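Local coordinates for protein aspartate aminotransferase (Thermotoga maritima, PDB 1O4S) that catalyses the transfer of an amino group between L-aspartate and 2-oxoglutarate, giving oxaloacetate and L-glutamate, with pyridoxal 5'-phosphate as cofactor, at residues Gln112-Ala117 with Ile211-Tyr216; Gly169-Lys174 with Arg206-Ile211; Arg201-Arg206 with Phe235-Tyr240. One frame throughout, in Å; residues are numbered along the deposited sequence.

Contact 1 of 3, residues Gln112-Ala117 with Ile211-Tyr216. With PLP (pyridoxal-5'-phosphate), chain M.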
loop_
_atom_site.group_PDB
_atom_site.type_symbol
_atom_site.label_atom_id
_atom_site.label_comp_id
_atom_site.label_asym_id
_atom_site.label_seq_id
_atom_site.Cartn_x
_atom_site.Cartn_y
_atom_site.Cartn_z
ATOM N N GLN B 112 6.679 -1.203 -2.047
ATOM C CA GLN B 112 6.269 -0.051 -1.288
ATOM C C GLN B 112 7.446 0.555 -0.526
ATOM O O GLN B 112 7.461 1.758 -0.327
ATOM C CB GLN B 112 5.088 -0.387 -0.346
ATOM C CG GLN B 112 4.456 0.884 0.289
ATOM C CD GLN B 112 3.399 0.619 1.369
ATOM O OE1 GLN B 112 3.346 -0.458 1.981
ATOM N NE2 GLN B 112 2.553 1.619 1.600
ATOM N N ALA B 113 8.458 -0.222 -0.141
ATOM C CA ALA B 113 9.637 0.383 0.457
ATOM C C ALA B 113 10.276 1.329 -0.535
ATOM O O ALA B 113 10.663 2.448 -0.163
ATOM C CB ALA B 113 10.611 -0.626 0.912
ATOM N N LEU B 114 10.360 0.912 -1.801
ATOM C CA LEU B 114 10.911 1.749 -2.856
ATOM C C LEU B 114 10.057 3.018 -3.042
ATOM O O LEU B 114 10.560 4.113 -3.044
ATOM C CB LEU B 114 11.018 0.952 -4.166
ATOM C CG LEU B 114 12.103 -0.161 -4.216
ATOM C CD1 LEU B 114 11.763 -1.407 -5.112
ATOM C CD2 LEU B 114 13.490 0.448 -4.652
ATOM N N PHE B 115 8.749 2.858 -3.192
ATOM C CA PHE B 115 7.880 3.989 -3.401
ATOM C C PHE B 115 7.979 5.005 -2.252
ATOM O O PHE B 115 8.090 6.220 -2.485
ATOM C CB PHE B 115 6.440 3.518 -3.566
ATOM C CG PHE B 115 5.477 4.637 -3.760
ATOM C CD1 PHE B 115 4.523 4.928 -2.804
ATOM C CD2 PHE B 115 5.530 5.420 -4.906
ATOM C CE1 PHE B 115 3.637 6.004 -2.966
ATOM C CE2 PHE B 115 4.648 6.503 -5.057
ATOM C CZ PHE B 115 3.692 6.769 -4.087
ATOM N N ASN B 116 7.949 4.493 -1.028
ATOM C CA ASN B 116 8.090 5.324 0.173
ATOM C C ASN B 116 9.405 6.103 0.213
ATOM O O ASN B 116 9.407 7.247 0.645
ATOM C CB ASN B 116 7.979 4.520 1.468
ATOM C CG ASN B 116 6.583 3.978 1.745
ATOM O OD1 ASN B 116 5.586 4.328 1.095
ATOM N ND2 ASN B 116 6.514 3.121 2.752
ATOM N N ALA B 117 10.499 5.485 -0.245
ATOM C CA ALA B 117 11.809 6.147 -0.352
ATOM C C ALA B 117 11.766 7.349 -1.296
ATOM O O ALA B 117 12.233 8.458 -0.966
ATOM C CB ALA B 117 12.897 5.144 -0.808
ATOM N N ILE B 211 20.112 4.404 -2.914
ATOM C CA ILE B 211 18.992 3.510 -2.671
ATOM C C ILE B 211 19.353 2.162 -3.269
ATOM O O ILE B 211 19.566 2.049 -4.471
ATOM C CB ILE B 211 17.717 4.047 -3.308
ATOM C CG1 ILE B 211 17.387 5.456 -2.771
ATOM C CG2 ILE B 211 16.584 3.072 -3.057
ATOM C CD1 ILE B 211 16.279 6.159 -3.533
ATOM N N SER B 212 19.417 1.137 -2.422
ATOM C CA SER B 212 19.885 -0.181 -2.830
ATOM C C SER B 212 18.831 -1.249 -2.639
ATOM O O SER B 212 18.458 -1.555 -1.516
ATOM C CB SER B 212 21.145 -0.580 -2.066
ATOM O OG SER B 212 21.706 -1.701 -2.701
ATOM N N ASP B 213 18.371 -1.793 -3.757
ATOM C CA ASP B 213 17.340 -2.811 -3.806
ATOM C C ASP B 213 18.025 -4.161 -3.890
ATOM O O ASP B 213 18.403 -4.618 -4.982
ATOM C CB ASP B 213 16.475 -2.573 -5.041
ATOM C CG ASP B 213 15.343 -3.581 -5.189
ATOM O OD1 ASP B 213 15.274 -4.568 -4.395
ATOM O OD2 ASP B 213 14.490 -3.453 -6.113
ATOM N N GLU B 214 18.118 -4.821 -2.739
ATOM C CA GLU B 214 18.859 -6.060 -2.590
ATOM C C GLU B 214 17.961 -7.283 -2.339
ATOM O O GLU B 214 18.330 -8.214 -1.642
ATOM C CB GLU B 214 19.934 -5.847 -1.497
ATOM C CG GLU B 214 21.109 -4.991 -2.015
ATOM C CD GLU B 214 22.247 -4.729 -1.019
ATOM O OE1 GLU B 214 22.620 -5.624 -0.192
ATOM O OE2 GLU B 214 22.816 -3.600 -1.089
ATOM N N VAL B 215 16.779 -7.284 -2.932
ATOM C CA VAL B 215 15.790 -8.323 -2.655
ATOM C C VAL B 215 16.217 -9.727 -3.092
ATOM O O VAL B 215 15.671 -10.720 -2.597
ATOM C CB VAL B 215 14.415 -8.078 -3.294
ATOM C CG1 VAL B 215 13.673 -7.082 -2.525
ATOM C CG2 VAL B 215 14.521 -7.708 -4.774
ATOM N N TYR B 216 17.189 -9.796 -4.015
ATOM C CA TYR B 216 17.671 -11.070 -4.555
ATOM C C TYR B 216 18.966 -11.479 -3.907
ATOM O O TYR B 216 19.601 -12.396 -4.367
ATOM C CB TYR B 216 17.853 -10.973 -6.070
ATOM C CG TYR B 216 16.564 -10.808 -6.833
ATOM C CD1 TYR B 216 15.730 -11.888 -7.051
ATOM C CD2 TYR B 216 16.197 -9.592 -7.372
ATOM C CE1 TYR B 216 14.574 -11.762 -7.766
ATOM C CE2 TYR B 216 15.015 -9.452 -8.093
ATOM C CZ TYR B 216 14.209 -10.545 -8.274
ATOM O OH TYR B 216 13.039 -10.452 -8.968
HETATM N N1 PLP M . 12.871 -5.212 -7.014
HETATM C C2 PLP M . 13.019 -6.117 -8.047
HETATM C C2A PLP M . 14.040 -5.756 -9.085
HETATM C C3 PLP M . 12.227 -7.275 -8.120
HETATM O O3 PLP M . 12.380 -8.070 -9.040
HETATM C C4 PLP M . 11.305 -7.559 -7.100
HETATM C C4A PLP M . 10.452 -8.845 -7.165
HETATM C C5 PLP M . 11.207 -6.611 -6.051
HETATM C C6 PLP M . 11.987 -5.457 -6.036
HETATM C C5A PLP M . 10.287 -6.708 -4.854
HETATM O O4P PLP M . 8.934 -7.126 -4.914
HETATM P P PLP M . 8.037 -7.291 -3.598
HETATM O O1P PLP M . 7.250 -8.498 -3.954
HETATM O O2P PLP M . 8.897 -7.437 -2.412
HETATM O O3P PLP M . 7.250 -6.042 -3.681
#
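Leu114 and Ala117 of helix 109-121 face Ile211 and Asp213 of strand 209-213, the two short axes running almost antiparallel, at 170°, with a closest approach of 10.2 Å. This is the helix-on-sheet packing of the large domain in fold type I pyridoxal-phosphate enzymes, with the cofactor at the C-terminal end of the strand. The apolar part of the contact is loose: Leu114 CD2 lies 4.4 Å from Ile211 CG2, and Ala117 CB meets Ile211 CD1 at a similar distance. Val239 and Ile241 of the neighbouring strand also border this layer. Nearer the cofactor, Leu114 crosses Asp213 at about a right angle and sets its CD1 3.6 Å from the carboxylate OD2, an apolar methyl beside a polar atom. Asp213 CG stands anti to the backbone N (chi1 -179°), which carries the carboxylate up to the pyridine ring, where OD2 comes within 2.6 Å of PLP N1. Tyr138 OH hydrogen-bonds to the same oxygen and helps to hold it in place. With an alanine in place of Asp213, the ring nitrogen is likely to lose its carboxylate partner and Tyr138 OH this acceptor. Val215 CG2 rests 3.6 Å from PLP C6. At the 3-oxygen of the cofactor, Tyr216 OH makes a very short hydrogen bond of 2.5 Å to PLP O3, which lies at the edge of the tyrosine ring and near its plane.

Contact 2 of 3, residues Gly169-Lys174 with Arg206-Ile211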
loop_
_atom_site.group_PDB
_atom_site.type_symbol
_atom_site.label_atom_id
_atom_site.label_comp_id
_atom_site.label_asym_id
_atom_site.label_seq_id
_atom_site.Cartn_x
_atom_site.Cartn_y
_atom_site.Cartn_z
ATOM N N GLY B 169 30.105 11.975 -13.939
ATOM C CA GLY B 169 29.996 12.850 -15.088
ATOM C C GLY B 169 28.603 13.402 -15.261
ATOM O O GLY B 169 28.461 14.529 -15.736
ATOM N N LEU B 170 27.593 12.617 -14.864
ATOM C CA LEU B 170 26.170 12.985 -15.013
ATOM C C LEU B 170 25.552 13.692 -13.823
ATOM O O LEU B 170 24.458 14.209 -13.947
ATOM C CB LEU B 170 25.297 11.748 -15.294
ATOM C CG LEU B 170 25.571 10.936 -16.565
ATOM C CD1 LEU B 170 24.563 9.796 -16.660
ATOM C CD2 LEU B 170 25.548 11.813 -17.840
ATOM N N LEU B 171 26.214 13.693 -12.673
ATOM C CA LEU B 171 25.639 14.319 -11.483
ATOM C C LEU B 171 25.380 15.806 -11.718
ATOM O O LEU B 171 26.247 16.543 -12.220
ATOM C CB LEU B 171 26.564 14.166 -10.274
ATOM C CG LEU B 171 26.769 12.763 -9.717
ATOM C CD1 LEU B 171 27.976 12.741 -8.827
ATOM C CD2 LEU B 171 25.536 12.302 -8.954
ATOM N N VAL B 172 24.184 16.243 -11.343
ATOM C CA VAL B 172 23.850 17.662 -11.349
ATOM C C VAL B 172 23.309 18.062 -9.964
ATOM O O VAL B 172 23.226 17.221 -9.041
ATOM C CB VAL B 172 22.895 18.007 -12.526
ATOM C CG1 VAL B 172 23.674 18.065 -13.819
ATOM C CG2 VAL B 172 21.778 16.978 -12.664
ATOM N N GLY B 173 22.982 19.345 -9.799
ATOM C CA GLY B 173 22.461 19.850 -8.529
ATOM C C GLY B 173 21.175 19.165 -8.074
ATOM O O GLY B 173 20.946 18.927 -6.886
ATOM N N LYS B 174 20.333 18.845 -9.041
ATOM C CA LYS B 174 19.025 18.271 -8.763
ATOM C C LYS B 174 19.122 16.759 -8.446
ATOM O O LYS B 174 18.197 16.213 -7.877
ATOM C CB LYS B 174 18.066 18.553 -9.947
ATOM C CG LYS B 174 18.183 17.566 -11.127
ATOM C CD LYS B 174 17.862 18.192 -12.502
ATOM C CE LYS B 174 16.370 18.197 -12.826
ATOM N NZ LYS B 174 16.113 18.284 -14.303
ATOM N N ARG B 206 29.290 14.429 -3.168
ATOM C CA ARG B 206 28.399 15.137 -4.079
ATOM C C ARG B 206 26.971 15.234 -3.526
ATOM O O ARG B 206 26.070 15.700 -4.223
ATOM C CB ARG B 206 28.409 14.457 -5.456
ATOM C CG ARG B 206 29.813 14.351 -6.115
ATOM C CD ARG B 206 30.461 15.693 -6.475
ATOM N NE ARG B 206 29.532 16.556 -7.211
ATOM C CZ ARG B 206 29.386 16.597 -8.545
ATOM N NH1 ARG B 206 30.136 15.843 -9.359
ATOM N NH2 ARG B 206 28.471 17.413 -9.069
ATOM N N ASN B 207 26.784 14.773 -2.284
ATOM C CA ASN B 207 25.537 14.924 -1.517
ATOM C C ASN B 207 24.265 14.270 -2.096
ATOM O O ASN B 207 23.295 14.953 -2.402
ATOM C CB ASN B 207 25.285 16.414 -1.257
ATOM C CG ASN B 207 24.251 16.652 -0.182
ATOM O OD1 ASN B 207 24.069 15.822 0.711
ATOM N ND2 ASN B 207 23.564 17.795 -0.259
ATOM N N PHE B 208 24.276 12.947 -2.239
ATOM C CA PHE B 208 23.090 12.224 -2.677
ATOM C C PHE B 208 22.945 10.899 -1.923
ATOM O O PHE B 208 23.905 10.407 -1.334
ATOM C CB PHE B 208 23.069 12.018 -4.215
ATOM C CG PHE B 208 24.180 11.128 -4.761
ATOM C CD1 PHE B 208 24.058 9.744 -4.761
ATOM C CD2 PHE B 208 25.339 11.691 -5.317
ATOM C CE1 PHE B 208 25.075 8.926 -5.281
ATOM C CE2 PHE B 208 26.363 10.877 -5.846
ATOM C CZ PHE B 208 26.231 9.501 -5.824
ATOM N N TYR B 209 21.731 10.351 -1.947
ATOM C CA TYR B 209 21.413 9.072 -1.312
ATOM C C TYR B 209 21.644 7.929 -2.256
ATOM O O TYR B 209 21.419 8.055 -3.470
ATOM C CB TYR B 209 19.950 9.007 -0.893
ATOM C CG TYR B 209 19.623 9.849 0.296
ATOM C CD1 TYR B 209 19.859 9.383 1.577
ATOM C CD2 TYR B 209 19.056 11.120 0.143
ATOM C CE1 TYR B 209 19.567 10.161 2.680
ATOM C CE2 TYR B 209 18.733 11.912 1.250
ATOM C CZ TYR B 209 18.997 11.425 2.516
ATOM O OH TYR B 209 18.706 12.196 3.633
ATOM N N ILE B 210 22.097 6.810 -1.701
ATOM C CA ILE B 210 22.168 5.573 -2.460
ATOM C C ILE B 210 21.006 4.725 -1.985
ATOM O O ILE B 210 20.925 4.403 -0.808
ATOM C CB ILE B 210 23.494 4.823 -2.240
ATOM C CG1 ILE B 210 24.675 5.652 -2.770
ATOM C CG2 ILE B 210 23.434 3.441 -2.937
ATOM C CD1 ILE B 210 26.001 5.037 -2.462
ATOM N N ILE B 211 20.112 4.404 -2.914
ATOM C CA ILE B 211 18.992 3.510 -2.671
ATOM C C ILE B 211 19.353 2.162 -3.269
ATOM O O ILE B 211 19.566 2.049 -4.471
ATOM C CB ILE B 211 17.717 4.047 -3.308
ATOM C CG1 ILE B 211 17.387 5.456 -2.771
ATOM C CG2 ILE B 211 16.584 3.072 -3.057
ATOM C CD1 ILE B 211 16.279 6.159 -3.533
#
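Leu171 reaches across to Arg206 and Phe208 and is the residue most deeply covered by this contact. It sits just beyond helix 164-170, in the turn leading to strand 175-180, while its two partners straddle the passage from helix 193-206 into strand 209-213. Asn207, with a positive phi of 62°, breaks the helical course between them. The contact thus lies at the edge of a beta-alpha-beta crossover, in which helix 193-206 links two parallel neighbouring strands of the sheet. CD1 of Leu171 lies mainly on Arg206, against the aliphatic stem at 3.6 Å from its CG, and also covers one face of the guanidinium, 3.8 Å above the plane and offset toward the rim. Bends at chi2 and chi3 (-65° and -49°) fold the arginine back, so that stem and head group both meet the same leucine. Leu171 CD2 makes the closest approach to Phe208, 3.5 Å from its CE2, the leucine and phenylalanine side chains crossing at about a right angle. Leu199, Leu202 and Ala203 of helix 193-206 touch the same phenylalanine side chain, which places Leu171 at the border of a larger apolar cluster. No hydrogen bond or salt bridge spans the segments, so the join rests on dispersion and the exclusion of water, with the exposed arginine lending its hydrocarbon stem and a flat face to shield the buried leucine.

Contact 3 of 3, residues Arg201-Arg206 with Phe235-Tyr240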
loop_
_atom_site.group_PDB
_atom_site.type_symbol
_atom_site.label_atom_id
_atom_site.label_comp_id
_atom_site.label_asym_id
_atom_site.label_seq_id
_atom_site.Cartn_x
_atom_site.Cartn_y
_atom_site.Cartn_z
ATOM N N ARG B 201 31.668 6.776 -1.916
ATOM C CA ARG B 201 32.520 7.959 -1.865
ATOM C C ARG B 201 31.828 9.125 -2.549
ATOM O O ARG B 201 31.753 10.212 -1.988
ATOM C CB ARG B 201 33.890 7.719 -2.536
ATOM C CG ARG B 201 34.913 7.011 -1.672
ATOM C CD ARG B 201 36.367 7.059 -2.231
ATOM N NE ARG B 201 36.562 6.208 -3.420
ATOM C CZ ARG B 201 36.749 4.873 -3.400
ATOM N NH1 ARG B 201 36.778 4.197 -2.244
ATOM N NH2 ARG B 201 36.902 4.205 -4.550
ATOM N N LEU B 202 31.347 8.898 -3.765
ATOM C CA LEU B 202 30.618 9.925 -4.523
ATOM C C LEU B 202 29.430 10.514 -3.773
ATOM O O LEU B 202 29.170 11.705 -3.907
ATOM C CB LEU B 202 30.057 9.368 -5.830
ATOM C CG LEU B 202 30.832 9.451 -7.135
ATOM C CD1 LEU B 202 29.894 9.022 -8.275
ATOM C CD2 LEU B 202 31.377 10.865 -7.374
ATOM N N ALA B 203 28.712 9.677 -3.019
ATOM C CA ALA B 203 27.518 10.097 -2.289
ATOM C C ALA B 203 27.829 11.066 -1.139
ATOM O O ALA B 203 27.060 11.992 -0.879
ATOM C CB ALA B 203 26.748 8.865 -1.763
ATOM N N LYS B 204 28.930 10.818 -0.432
ATOM C CA LYS B 204 29.417 11.704 0.644
ATOM C C LYS B 204 29.838 13.073 0.071
ATOM O O LYS B 204 29.404 14.124 0.551
ATOM C CB LYS B 204 30.594 11.030 1.394
ATOM C CG LYS B 204 31.429 11.957 2.333
ATOM C CD LYS B 204 31.302 11.637 3.846
ATOM C CE LYS B 204 32.409 10.691 4.372
ATOM N NZ LYS B 204 33.723 11.392 4.579
ATOM N N LYS B 205 30.658 13.014 -0.976
ATOM C CA LYS B 205 31.209 14.175 -1.700
ATOM C C LYS B 205 30.151 15.055 -2.375
ATOM O O LYS B 205 30.119 16.268 -2.174
ATOM C CB LYS B 205 32.186 13.630 -2.758
ATOM C CG LYS B 205 32.844 14.603 -3.726
ATOM C CD LYS B 205 33.984 13.844 -4.446
ATOM C CE LYS B 205 34.282 14.344 -5.866
ATOM N NZ LYS B 205 35.293 15.419 -5.899
ATOM N N ARG B 206 29.290 14.429 -3.168
ATOM C CA ARG B 206 28.399 15.137 -4.079
ATOM C C ARG B 206 26.971 15.234 -3.526
ATOM O O ARG B 206 26.070 15.700 -4.223
ATOM C CB ARG B 206 28.409 14.457 -5.456
ATOM C CG ARG B 206 29.813 14.351 -6.115
ATOM C CD ARG B 206 30.461 15.693 -6.475
ATOM N NE ARG B 206 29.532 16.556 -7.211
ATOM C CZ ARG B 206 29.386 16.597 -8.545
ATOM N NH1 ARG B 206 30.136 15.843 -9.359
ATOM N NH2 ARG B 206 28.471 17.413 -9.069
ATOM N N PHE B 235 24.214 4.951 7.843
ATOM C CA PHE B 235 23.107 5.025 6.906
ATOM C C PHE B 235 22.795 6.462 6.498
ATOM O O PHE B 235 21.715 6.725 5.967
ATOM C CB PHE B 235 21.867 4.351 7.522
ATOM C CG PHE B 235 21.910 2.848 7.511
ATOM C CD1 PHE B 235 22.377 2.141 8.607
ATOM C CD2 PHE B 235 21.456 2.137 6.414
ATOM C CE1 PHE B 235 22.413 0.731 8.590
ATOM C CE2 PHE B 235 21.475 0.768 6.392
ATOM C CZ PHE B 235 21.952 0.053 7.487
ATOM N N ASP B 236 23.737 7.392 6.694
ATOM C CA ASP B 236 23.456 8.821 6.435
ATOM C C ASP B 236 22.988 9.085 5.011
ATOM O O ASP B 236 22.113 9.938 4.770
ATOM C CB ASP B 236 24.653 9.707 6.760
ATOM C CG ASP B 236 24.736 10.036 8.234
ATOM O OD1 ASP B 236 25.781 10.612 8.645
ATOM O OD2 ASP B 236 23.798 9.762 9.044
ATOM N N ARG B 237 23.566 8.322 4.089
ATOM C CA ARG B 237 23.268 8.434 2.682
ATOM C C ARG B 237 22.854 7.095 2.091
ATOM O O ARG B 237 22.873 6.926 0.893
ATOM C CB ARG B 237 24.492 9.012 1.972
ATOM C CG ARG B 237 24.682 10.512 2.231
ATOM C CD ARG B 237 26.091 11.023 1.968
ATOM N NE ARG B 237 26.911 11.162 3.193
ATOM C CZ ARG B 237 27.724 10.226 3.712
ATOM N NH1 ARG B 237 27.875 9.025 3.134
ATOM N NH2 ARG B 237 28.401 10.498 4.830
ATOM N N ILE B 238 22.432 6.153 2.924
ATOM C CA ILE B 238 22.034 4.827 2.429
ATOM C C ILE B 238 20.586 4.534 2.740
ATOM O O ILE B 238 20.169 4.670 3.879
ATOM C CB ILE B 238 22.896 3.723 3.060
ATOM C CG1 ILE B 238 24.394 3.995 2.850
ATOM C CG2 ILE B 238 22.486 2.342 2.517
ATOM C CD1 ILE B 238 24.851 3.940 1.398
ATOM N N VAL B 239 19.844 4.099 1.725
ATOM C CA VAL B 239 18.507 3.543 1.905
ATOM C C VAL B 239 18.596 2.084 1.464
ATOM O O VAL B 239 18.815 1.803 0.294
ATOM C CB VAL B 239 17.419 4.305 1.077
ATOM C CG1 VAL B 239 16.062 3.680 1.244
ATOM C CG2 VAL B 239 17.369 5.784 1.479
ATOM N N TYR B 240 18.434 1.168 2.400
ATOM C CA TYR B 240 18.572 -0.235 2.121
ATOM C C TYR B 240 17.187 -0.862 2.004
ATOM O O TYR B 240 16.341 -0.667 2.865
ATOM C CB TYR B 240 19.405 -0.881 3.228
ATOM C CG TYR B 240 19.550 -2.372 3.125
ATOM C CD1 TYR B 240 20.512 -2.949 2.280
ATOM C CD2 TYR B 240 18.711 -3.232 3.888
ATOM C CE1 TYR B 240 20.641 -4.361 2.192
ATOM C CE2 TYR B 240 18.839 -4.617 3.815
ATOM C CZ TYR B 240 19.795 -5.184 2.964
ATOM O OH TYR B 240 19.929 -6.546 2.919
#
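Arg237 lies against Ala203 and Lys204 near the C-terminal end of helix 193-206, its CA 6.7 Å from that of Ala203. The arginine belongs to the type I turn Phe235-Ile238, closed by the backbone bond from Ile238 N to Phe235 O, and strand 238-243 of the central sheet starts directly after it. Backbone bonding with Ile210 joins Arg237 to the neighbouring strand 209-213, and the contact joins the end of helix 193-206 to the turn that leads into strand 238-243. The closest approach is between a carbonyl and a methylene: Ala203 O stands 3.2 Å from Arg237 CD, a carbon probably made somewhat positive by the guanidinium next to it. Ala203 CB adds a more distant apolar touch to the same CD, at 4.4 Å. Packing of aliphatic carbons over the flat head group is the second kind of interaction. Arg237 bends at chi3 (-99°), which lays the guanidinium along the helix surface, and Lys204 CB sits over the centre of one face, 3.7 Å above the plane. Asp236 CB covers the opposite face less closely, toward the rim. A bend at chi2 in the lysine brings CD over the same face as its CB, 3.3 Å from Arg237 NH2. Charge forms the third element: Lys204 NZ and Arg237 NH2 are 5.4 Å apart, and the lysine chain leads its ammonium away from the arginine. No hydrogen bond or salt bridge crosses the segments; the two cationic residues instead associate through the lysine methylenes and a guanidinium face, an arrangement that probably limits the cost of like charges at the surface.

From the N terminus, helix 109-121 comes first, and contact 1 closes the longest loop when the chain returns to it in strand 209-213. Within that span, contact 2 closes a shorter loop between the turn after helix 164-170 and the passage from helix 193-206 into the same strand, sharing Ile211 with contact 1. Contact 3 begins on helix 193-206, before strand 209-213, and closes at the turn leading into strand 238-243, so it crosses both of the others and shares Arg206 with contact 2. Backbone pairing of strands 209-213 and 238-243 connects all three, from the cofactor end of the sheet to its opposite end, about 18 Å separating the centres of contacts 1 and 2.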